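PDB 7BYS: galactan 1,3-beta-galactosidase from Phanerochaete chrysosporium, which probably hydrolyses the beta-1,3-linked galactan backbone of arabinogalactans from the chain end, and carries a carbohydrate-binding module beside its catalytic domain. Local coordinates for residues P130-F141 and L152-K163. Residues are numbered along the deposited sequence; the frame is centred on the assembly and turned at random.
Sequences PLGADSRDESIF and LLYASDNNQNFK
Asp134 reaches across to the turn at 157-160, where its OD2 takes the backbone N-H of Asn158 (OD2 to N 2.9 Å) on the anti side of the carboxylate. Arg136 NH1 comes to the same oxygen from the opposite face, 59° out of the carboxylate plane, in a salt bridge of 3.0 Å to OD2; OD1 pairs with Lys129. A leucine in place of Asp134 would probably leave the Asn158 N-H and Arg136 NH1 without this shared acceptor and let the turn shift against the loop. The extended Arg136 chain runs past Asn159, its guanidinium 83° from the amide plane, and CD lies 3.5 Å from Asn159 OD1. One water joins Arg136 NH1 to Asn159, and a second links Asn159 OD1 to Asp137 N. Ser156 OG, turned anti to its own backbone nitrogen (chi1 -170°), donates to a lone pair of Asp134 O at 2.7 Å, and Lys163 NZ donates to that hydroxyl in turn. Asp134 O also meets the Tyr154 ring at its edge. Leu152 CD2 and Lys163 CB sit on opposite faces of this ring, both offset toward the rim, while Pro130 CG packs 3.7 Å from Tyr154 CE2. Tyr154 OH is hydrogen-bonded to Ser165, and a water connects it to Pro130 O. Beyond Asp137 the chains pair as antiparallel strands: Ser139 and Leu153 form the hydrogen-bonded pair, and Ile140 CD1 rests 3.7 Å from Leu152 CD1 on the face that Trp97 also covers. Strands 138-142 and 150-156 make a beta hairpin within a four-stranded antiparallel sheet, one blade of the GH43 five-bladed beta-propeller; at the hairpin's open end it presents Asp137, a galactose-binding residue, beside Gln242.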
ATOM      1  N   PRO A 130      22.062   4.454  13.185  1.00 13.97           N
ATOM      2  CA  PRO A 130      21.592   5.257  14.326  1.00 16.14           C
ATOM      3  C   PRO A 130      22.029   4.660  15.659  1.00 15.24           C
ATOM      4  O   PRO A 130      21.762   3.491  15.957  1.00 15.26           O
ATOM      5  CB  PRO A 130      20.067   5.234  14.177  1.00 17.06           C
ATOM      6  CG  PRO A 130      19.783   4.036  13.352  1.00 18.88           C
ATOM      7  CD  PRO A 130      20.951   3.868  12.420  1.00 14.40           C
ATOM      8  N   LEU A 131      22.694   5.488  16.467  1.00 13.57           N
ATOM      9  CA  LEU A 131      23.347   5.058  17.709  1.00 14.29           C
ATOM     10  C   LEU A 131      24.252   3.848  17.498  1.00 16.85           C
ATOM     11  O   LEU A 131      24.506   3.079  18.433  1.00 18.72           O
ATOM     12  CB  LEU A 131      22.344   4.831  18.845  1.00 17.80           C
ATOM     13  CG  LEU A 131      21.380   6.004  19.060  1.00 16.63           C
ATOM     14  CD1 LEU A 131      20.315   5.627  20.044  1.00 22.74           C
ATOM     15  CD2 LEU A 131      22.120   7.261  19.524  1.00 23.92           C
ATOM     16  N   GLY A 132      24.733   3.663  16.271  1.00 16.20           N
ATOM     17  CA  GLY A 132      25.612   2.566  15.941  1.00 15.81           C
ATOM     18  C   GLY A 132      24.932   1.234  15.702  1.00 19.38           C
ATOM     19  O   GLY A 132      25.630   0.247  15.450  1.00 20.99           O
ATOM     20  N   ALA A 133      23.606   1.169  15.773  1.00 15.92           N
ATOM     21  CA  ALA A 133      22.867  -0.077  15.606  1.00 12.69           C
ATOM     22  C   ALA A 133      22.212  -0.124  14.232  1.00 13.49           C
ATOM     23  O   ALA A 133      22.130   0.879  13.524  1.00 13.21           O
ATOM     24  CB  ALA A 133      21.808  -0.224  16.707  1.00 15.93           C
ATOM     25  N   ASP A 134      21.759  -1.322  13.861  1.00 13.68           N
ATOM     26  CA  ASP A 134      21.100  -1.528  12.581  1.00 12.96           C
ATOM     27  C   ASP A 134      19.845  -0.678  12.471  1.00 10.42           C
ATOM     28  O   ASP A 134      19.107  -0.474  13.441  1.00 11.67           O
ATOM     29  CB  ASP A 134      20.621  -2.976  12.462  1.00 12.20           C
ATOM     30  CG  ASP A 134      21.743  -3.962  12.245  1.00 16.37           C
ATOM     31  OD1 ASP A 134      22.920  -3.547  12.123  1.00 16.51           O
ATOM     32  OD2 ASP A 134      21.428  -5.175  12.195  1.00 16.58           O
ATOM     33  N   SER A 135      19.582  -0.231  11.252  1.00 10.38           N
ATOM     34  CA  SER A 135      18.279   0.314  10.891  1.00 10.21           C
ATOM     35  C   SER A 135      17.958  -0.177   9.490  1.00 10.00           C
ATOM     36  O   SER A 135      18.723   0.074   8.553  1.00 10.11           O
ATOM     37  CB  SER A 135      18.306   1.843  10.938  1.00 11.37           C
ATOM     38  OG  SER A 135      17.046   2.395  10.582  1.00 10.99           O
ATOM     39  N   ARG A 136      16.830  -0.875   9.346  1.00  9.50           N
ATOM     40  CA  ARG A 136      16.385  -1.316   8.031  1.00 11.54           C
ATOM     41  C   ARG A 136      15.083  -0.603   7.677  1.00 10.37           C
ATOM     42  O   ARG A 136      15.114   0.607   7.443  1.00 10.11           O
ATOM     43  CB  ARG A 136      16.363  -2.845   7.926  1.00  9.58           C
ATOM     44  CG  ARG A 136      17.772  -3.408   7.831  1.00 11.02           C
ATOM     45  CD  ARG A 136      17.784  -4.924   7.701  1.00 12.13           C
ATOM     46  NE  ARG A 136      19.140  -5.445   7.539  1.00 14.56           N
ATOM     47  CZ  ARG A 136      19.976  -5.691   8.544  1.00 12.48           C
ATOM     48  NH1 ARG A 136      19.631  -5.449   9.800  1.00 14.67           N
ATOM     49  NH2 ARG A 136      21.192  -6.162   8.282  1.00 15.05           N
ATOM     50  N   ASP A 137      13.932  -1.279   7.667  1.00  9.33           N
ATOM     51  CA  ASP A 137      12.686  -0.542   7.453  1.00 11.25           C
ATOM     52  C   ASP A 137      12.567   0.544   8.515  1.00  9.96           C
ATOM     53  O   ASP A 137      12.853   0.313   9.695  1.00 10.46           O
ATOM     54  CB  ASP A 137      11.479  -1.462   7.634  1.00 10.91           C
ATOM     55  CG  ASP A 137      11.160  -2.295   6.413  1.00 11.06           C
ATOM     56  OD1 ASP A 137      11.965  -2.358   5.472  1.00 13.84           O
ATOM     57  OD2 ASP A 137      10.093  -2.928   6.434  1.00 11.56           O
ATOM     58  N   GLU A 138      12.148   1.734   8.099  1.00  8.19           N
ATOM     59  CA  GLU A 138      12.057   2.851   9.027  1.00  8.95           C
ATOM     60  C   GLU A 138      10.892   3.746   8.645  1.00  8.01           C
ATOM     61  O   GLU A 138      10.358   3.672   7.534  1.00  8.09           O
ATOM     62  CB  GLU A 138      13.367   3.658   9.106  1.00  9.63           C
ATOM     63  CG  GLU A 138      13.976   4.095   7.769  1.00 11.29           C
ATOM     64  CD  GLU A 138      13.064   4.976   6.922  1.00 10.41           C
ATOM     65  OE1 GLU A 138      12.885   4.647   5.742  1.00 12.88           O
ATOM     66  OE2 GLU A 138      12.502   5.981   7.430  1.00 12.68           O
ATOM     67  N   SER A 139      10.522   4.612   9.581  1.00  7.90           N
ATOM     68  CA  SER A 139       9.705   5.767   9.262  1.00  7.58           C
ATOM     69  C   SER A 139      10.153   6.919  10.151  1.00  7.21           C
ATOM     70  O   SER A 139      10.956   6.745  11.077  1.00  8.81           O
ATOM     71  CB  SER A 139       8.215   5.444   9.420  1.00  9.79           C
ATOM     72  OG  SER A 139       7.403   6.547   9.057  1.00  9.27           O
ATOM     73  N   ILE A 140       9.604   8.097   9.879  1.00  7.96           N
ATOM     74  CA  ILE A 140       9.837   9.292  10.684  1.00  7.86           C
ATOM     75  C   ILE A 140       8.474   9.776  11.137  1.00  9.61           C
ATOM     76  O   ILE A 140       7.566   9.929  10.314  1.00  9.95           O
ATOM     77  CB  ILE A 140      10.540  10.396   9.868  1.00  8.77           C
ATOM     78  CG1 ILE A 140      11.917   9.933   9.382  1.00 11.70           C
ATOM     79  CG2 ILE A 140      10.630  11.705  10.675  1.00 11.77           C
ATOM     80  CD1 ILE A 140      12.910   9.746  10.485  1.00 10.50           C
ATOM     81  N   PHE A 141       8.322  10.004  12.438  1.00  7.32           N
ATOM     82  CA  PHE A 141       7.103  10.578  12.991  1.00  9.16           C
ATOM     83  C   PHE A 141       7.425  11.942  13.587  1.00  9.15           C
ATOM     84  O   PHE A 141       8.368  12.075  14.374  1.00  9.24           O
ATOM     85  CB  PHE A 141       6.506   9.667  14.076  1.00 10.35           C
ATOM     86  CG  PHE A 141       5.359  10.304  14.799  1.00  7.83           C
ATOM     87  CD1 PHE A 141       4.135  10.472  14.163  1.00  8.68           C
ATOM     88  CD2 PHE A 141       5.524  10.817  16.080  1.00  9.51           C
ATOM     89  CE1 PHE A 141       3.086  11.106  14.793  1.00 11.40           C
ATOM     90  CE2 PHE A 141       4.468  11.459  16.724  1.00 10.82           C
ATOM     91  CZ  PHE A 141       3.249  11.601  16.081  1.00 11.51           C
ATOM     92  N   LEU A 152      12.697   8.657  14.835  1.00  8.22           N
ATOM     93  CA  LEU A 152      12.946   7.547  13.924  1.00  7.63           C
ATOM     94  C   LEU A 152      12.286   6.293  14.490  1.00  8.44           C
ATOM     95  O   LEU A 152      12.483   5.949  15.661  1.00  8.01           O
ATOM     96  CB  LEU A 152      14.455   7.320  13.767  1.00  8.39           C
ATOM     97  CG  LEU A 152      14.839   6.184  12.820  1.00  7.78           C
ATOM     98  CD1 LEU A 152      14.495   6.571  11.401  1.00 10.06           C
ATOM     99  CD2 LEU A 152      16.329   5.843  12.942  1.00 10.81           C
ATOM    100  N   LEU A 153      11.506   5.614  13.661  1.00  7.44           N
ATOM    101  CA  LEU A 153      10.895   4.327  13.982  1.00  8.11           C
ATOM    102  C   LEU A 153      11.599   3.298  13.112  1.00  6.56           C
ATOM    103  O   LEU A 153      11.672   3.490  11.895  1.00  8.87           O
ATOM    104  CB  LEU A 153       9.411   4.354  13.597  1.00 10.28           C
ATOM    105  CG  LEU A 153       8.624   5.651  13.845  1.00  7.75           C
ATOM    106  CD1 LEU A 153       7.166   5.446  13.423  1.00  9.16           C
ATOM    107  CD2 LEU A 153       8.708   6.116  15.304  1.00 10.81           C
ATOM    108  N   TYR A 154      12.155   2.238  13.707  1.00  7.79           N
ATOM    109  CA  TYR A 154      13.044   1.413  12.893  1.00  7.31           C
ATOM    110  C   TYR A 154      13.183  -0.020  13.382  1.00  9.28           C
ATOM    111  O   TYR A 154      13.255  -0.278  14.584  1.00  8.95           O
ATOM    112  CB  TYR A 154      14.435   2.038  12.721  1.00  8.52           C
ATOM    113  CG  TYR A 154      15.207   2.421  13.973  1.00  8.57           C
ATOM    114  CD1 TYR A 154      14.738   3.392  14.854  1.00  8.97           C
ATOM    115  CD2 TYR A 154      16.459   1.867  14.223  1.00  8.33           C
ATOM    116  CE1 TYR A 154      15.482   3.776  15.960  1.00  8.35           C
ATOM    117  CE2 TYR A 154      17.209   2.248  15.334  1.00 10.04           C
ATOM    118  CZ  TYR A 154      16.708   3.202  16.195  1.00 10.15           C
ATOM    119  OH  TYR A 154      17.425   3.614  17.300  1.00 13.12           O
ATOM    120  N   ALA A 155      13.293  -0.933  12.416  1.00  9.05           N
ATOM    121  CA  ALA A 155      13.659  -2.319  12.671  1.00  7.79           C
ATOM    122  C   ALA A 155      15.168  -2.390  12.861  1.00  9.20           C
ATOM    123  O   ALA A 155      15.939  -2.001  11.974  1.00 10.00           O
ATOM    124  CB  ALA A 155      13.227  -3.181  11.487  1.00 10.44           C
ATOM    125  N   SER A 156      15.593  -2.874  14.017  1.00 11.06           N
ATOM    126  CA  SER A 156      16.995  -2.847  14.396  1.00 10.34           C
ATOM    127  C   SER A 156      17.439  -4.258  14.772  1.00 12.84           C
ATOM    128  O   SER A 156      16.642  -5.204  14.779  1.00 12.02           O
ATOM    129  CB  SER A 156      17.205  -1.843  15.541  1.00 10.70           C
ATOM    130  OG  SER A 156      18.587  -1.626  15.794  1.00 12.94           O
ATOM    131  N   ASP A 157      18.740  -4.397  15.048  1.00 14.53           N
ATOM    132  CA  ASP A 157      19.340  -5.647  15.524  1.00 16.19           C
ATOM    133  C   ASP A 157      18.916  -6.845  14.666  1.00 14.76           C
ATOM    134  O   ASP A 157      18.251  -7.777  15.123  1.00 14.63           O
ATOM    135  CB  ASP A 157      19.080  -5.859  17.021  1.00 15.19           C
ATOM    136  CG  ASP A 157      19.526  -4.665  17.869  1.00 16.93           C
ATOM    137  OD1 ASP A 157      20.580  -4.077  17.563  1.00 24.51           O
ATOM    138  OD2 ASP A 157      18.811  -4.294  18.819  1.00 21.37           O
ATOM    139  N   ASN A 158      19.301  -6.788  13.389  1.00 13.81           N
ATOM    140  CA  ASN A 158      18.985  -7.846  12.425  1.00 14.39           C
ATOM    141  C   ASN A 158      17.480  -8.097  12.357  1.00 15.98           C
ATOM    142  O   ASN A 158      17.020  -9.235  12.292  1.00 14.97           O
ATOM    143  CB  ASN A 158      19.766  -9.133  12.709  0.55 17.66           C
ATOM    144  CG  ASN A 158      21.257  -8.978  12.465  0.55 19.03           C
ATOM    145  OD1 ASN A 158      21.689  -8.119  11.696  0.55 26.55           O
ATOM    146  ND2 ASN A 158      22.051  -9.818  13.115  0.55 28.13           N
ATOM    147  N   ASN A 159      16.706  -7.011  12.392  1.00 13.20           N
ATOM    148  CA  ASN A 159      15.245  -6.971  12.330  1.00 13.06           C
ATOM    149  C   ASN A 159      14.557  -7.490  13.591  1.00 14.56           C
ATOM    150  O   ASN A 159      13.327  -7.484  13.647  1.00 14.54           O
ATOM    151  CB  ASN A 159      14.665  -7.659  11.082  1.00 14.41           C
ATOM    152  CG  ASN A 159      14.853  -6.835   9.813  1.00 14.48           C
ATOM    153  OD1 ASN A 159      15.133  -5.639   9.862  1.00 13.78           O
ATOM    154  ND2 ASN A 159      14.668  -7.473   8.669  1.00 16.46           N
ATOM    155  N   GLN A 160      15.302  -7.901  14.617  1.00 12.21           N
ATOM    156  CA  GLN A 160      14.670  -8.551  15.761  1.00 14.38           C
ATOM    157  C   GLN A 160      14.040  -7.571  16.745  1.00 11.95           C
ATOM    158  O   GLN A 160      13.021  -7.899  17.354  1.00 12.71           O
ATOM    159  CB  GLN A 160      15.672  -9.442  16.496  1.00 13.65           C
ATOM    160  CG  GLN A 160      16.284 -10.515  15.615  1.00 16.43           C
ATOM    161  CD  GLN A 160      15.223 -11.304  14.876  1.00 18.91           C
ATOM    162  OE1 GLN A 160      14.464 -12.069  15.483  1.00 22.79           O
ATOM    163  NE2 GLN A 160      15.136 -11.097  13.565  1.00 20.39           N
ATOM    164  N   ASN A 161      14.612  -6.383  16.918  1.00 11.90           N
ATOM    165  CA  ASN A 161      14.204  -5.457  17.967  1.00 13.16           C
ATOM    166  C   ASN A 161      13.722  -4.172  17.315  1.00 11.30           C
ATOM    167  O   ASN A 161      14.469  -3.543  16.555  1.00 12.69           O
ATOM    168  CB  ASN A 161      15.372  -5.147  18.913  1.00 12.98           C
ATOM    169  CG  ASN A 161      15.972  -6.400  19.532  1.00 17.80           C
ATOM    170  OD1 ASN A 161      15.285  -7.399  19.737  1.00 15.53           O
ATOM    171  ND2 ASN A 161      17.266  -6.352  19.824  1.00 21.06           N
ATOM    172  N   PHE A 162      12.495  -3.779  17.628  1.00  9.40           N
ATOM    173  CA  PHE A 162      11.904  -2.585  17.044  1.00  9.49           C
ATOM    174  C   PHE A 162      12.136  -1.388  17.955  1.00  9.24           C
ATOM    175  O   PHE A 162      11.833  -1.443  19.153  1.00 11.43           O
ATOM    176  CB  PHE A 162      10.400  -2.761  16.828  1.00 11.85           C
ATOM    177  CG  PHE A 162       9.790  -1.596  16.133  1.00  9.08           C
ATOM    178  CD1 PHE A 162       9.971  -1.433  14.768  1.00 11.10           C
ATOM    179  CD2 PHE A 162       9.095  -0.629  16.839  1.00 10.34           C
ATOM    180  CE1 PHE A 162       9.439  -0.326  14.116  1.00 11.03           C
ATOM    181  CE2 PHE A 162       8.574   0.479  16.201  1.00 11.45           C
ATOM    182  CZ  PHE A 162       8.749   0.629  14.846  1.00 13.05           C
ATOM    183  N   LYS A 163      12.632  -0.297  17.383  1.00  8.97           N
ATOM    184  CA  LYS A 163      13.065   0.850  18.161  1.00  9.57           C
ATOM    185  C   LYS A 163      12.359   2.128  17.731  1.00  8.81           C
ATOM    186  O   LYS A 163      12.060   2.334  16.546  1.00  9.13           O
ATOM    187  CB  LYS A 163      14.570   1.044  18.031  1.00  9.90           C
ATOM    188  CG  LYS A 163      15.352  -0.061  18.714  1.00 11.03           C
ATOM    189  CD  LYS A 163      16.848   0.050  18.490  1.00 12.31           C
ATOM    190  CE  LYS A 163      17.561  -1.116  19.175  1.00 13.01           C
ATOM    191  NZ  LYS A 163      18.967  -1.241  18.687  1.00 16.24           N
TER
HETATM  192  O   HOH W   1      19.724   2.417  17.603  1.00 15.60           O
HETATM  193  O   HOH W   2      22.024  -3.611  15.538  1.00 19.81           O
HETATM  194  O   HOH W   3      17.233  -4.364  11.110  1.00 12.40           O
HETATM  195  O   HOH W   4      13.371  -4.179   8.134  1.00 11.62           O